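Local coordinates for ubiquitin-activating enzyme E1-like (PDB 3ONH), which pairs with AOS1 as the E1 enzyme that activates the SUMO protein SMT3 using ATP, this chain being the ubiquitin-fold domain of its UBA2 subunit, at residues D60-L63 with S64-N67. Numbering follows the deposited sequence.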
loop_
_atom_site.group_PDB
_atom_site.type_symbol
_atom_site.label_atom_id
_atom_site.label_comp_id
_atom_site.label_asym_id
_atom_site.label_seq_id
_atom_site.Cartn_x
_atom_site.Cartn_y
_atom_site.Cartn_z
ATOM N N ASP A 60 12.441 -7.198 -1.520
ATOM C CA ASP A 60 12.345 -8.635 -1.305
ATOM C C ASP A 60 11.930 -9.022 0.120
ATOM O O ASP A 60 11.845 -10.202 0.444
ATOM C CB ASP A 60 13.673 -9.302 -1.665
ATOM C CG ASP A 60 13.482 -10.642 -2.341
ATOM O OD1 ASP A 60 12.574 -10.739 -3.197
ATOM O OD2 ASP A 60 14.229 -11.592 -2.020
ATOM N N ARG A 61 11.669 -8.025 0.958
ATOM C CA ARG A 61 11.240 -8.247 2.334
ATOM C C ARG A 61 9.729 -8.427 2.374
ATOM O O ARG A 61 9.021 -7.845 1.559
ATOM C CB ARG A 61 11.619 -7.023 3.168
ATOM C CG ARG A 61 12.331 -7.313 4.472
ATOM C CD ARG A 61 13.798 -7.612 4.254
ATOM N NE ARG A 61 14.021 -9.031 4.043
ATOM C CZ ARG A 61 14.199 -9.906 5.027
ATOM N NH1 ARG A 61 14.185 -9.498 6.288
ATOM N NH2 ARG A 61 14.391 -11.187 4.752
ATOM N N THR A 62 9.224 -9.223 3.315
ATOM C CA THR A 62 7.776 -9.348 3.483
ATOM C C THR A 62 7.260 -8.209 4.343
ATOM O O THR A 62 8.047 -7.461 4.922
ATOM C CB THR A 62 7.380 -10.655 4.155
ATOM O OG1 THR A 62 7.879 -10.660 5.499
ATOM C CG2 THR A 62 7.941 -11.830 3.385
ATOM N N LEU A 63 5.941 -8.088 4.439
ATOM C CA LEU A 63 5.338 -6.931 5.094
ATOM C C LEU A 63 5.630 -6.898 6.593
ATOM O O LEU A 63 5.835 -5.836 7.174
ATOM C CB LEU A 63 3.829 -6.901 4.853
ATOM C CG LEU A 63 3.374 -6.802 3.404
ATOM C CD1 LEU A 63 1.880 -6.527 3.355
ATOM C CD2 LEU A 63 4.140 -5.706 2.718
ATOM N N SER A 64 5.642 -8.064 7.219
ATOM C CA SER A 64 5.990 -8.152 8.629
ATOM C C SER A 64 7.491 -7.968 8.842
ATOM O O SER A 64 7.925 -7.547 9.905
ATOM C CB SER A 64 5.530 -9.483 9.207
ATOM O OG SER A 64 6.132 -10.561 8.515
ATOM N N GLU A 65 8.283 -8.279 7.825
ATOM C CA GLU A 65 9.729 -8.113 7.921
ATOM C C GLU A 65 10.136 -6.637 7.910
ATOM O O GLU A 65 11.185 -6.270 8.441
ATOM C CB GLU A 65 10.432 -8.881 6.799
ATOM C CG GLU A 65 10.620 -10.367 7.073
ATOM C CD GLU A 65 11.167 -11.122 5.869
ATOM O OE1 GLU A 65 11.044 -10.614 4.737
ATOM O OE2 GLU A 65 11.718 -12.226 6.055
ATOM N N ILE A 66 9.313 -5.790 7.306
ATOM C CA ILE A 66 9.553 -4.351 7.359
ATOM C C ILE A 66 8.688 -3.703 8.435
ATOM O O ILE A 66 8.496 -2.494 8.454
ATOM C CB ILE A 66 9.295 -3.667 6.012
ATOM C CG1 ILE A 66 7.827 -3.804 5.632
ATOM C CG2 ILE A 66 10.183 -4.259 4.937
ATOM C CD1 ILE A 66 7.510 -3.263 4.261
ATOM N N ASN A 67 8.167 -4.532 9.324
ATOM C CA ASN A 67 7.470 -4.069 10.507
ATOM C C ASN A 67 6.155 -3.351 10.254
ATOM O O ASN A 67 5.872 -2.314 10.851
ATOM C CB ASN A 67 8.389 -3.202 11.356
ATOM C CG ASN A 67 8.425 -3.661 12.780
ATOM O OD1 ASN A 67 9.461 -4.098 13.276
ATOM N ND2 ASN A 67 7.281 -3.606 13.444
HETATM O O HOH W 1 11.743 -12.291 2.374
HETATM O O HOH W 2 14.143 -13.706 5.504
HETATM O O HOH W 3 8.010 -13.018 7.013
#
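Glu65 OE1 is gripped by the backbone N-H of Thr62 and by a water: Thr62 N lies 2.7 Å from OE1, with an almost straight N-H...O angle of 172°, on the anti side of the carboxylate and 25° out of its plane. The water, its O 3.0 Å from Glu65 OE1, also donates to Asp60 O and so ties the carboxylate to the incoming chain. The return bond is weak, Glu65 N to Thr62 OG1 at 3.4 Å. It depends on the first torsion of Thr62, which sets OG1 between backbone N and carbonyl carbon, facing the turn. With alanine here, Glu65 N would probably lose this side-chain acceptor, and the flank of the glutamate chain, whose CG sits 3.2 Å from Thr62 OG1, would be left uncovered.

Arg61 bends at chi2 and chi3 to lay its guanidinium against the carboxylate, the two planes only 20° apart. OE1 lies over the centre of the guanidinium, and Arg61 NH2 approaches Glu65 OE2 to 3.1 Å; because OE2 is well out of the guanidinium plane, this salt bridge rests on charge, while a second water donates to Glu65 OE2 and accepts a weak bond from Arg61 NH2. Nearer the backbone, Arg61 CB meets Ile66 CG2 at 3.6 Å. Thr62 O accepts the N-H of Ile66, with N 3.2 Å away, and, weakly, that of Glu65, as at the start of a helical turn, and the buried Leu63 side chain packs on Leu17 and Phe25 of the two helices.

The reciprocal Thr62-Glu65 bonds, one of them weak, form a capping box around a single turn, consistent with the Thr-Leu-Ser-acidic turn that precedes the last strand of ubiquitin's beta-grasp fold.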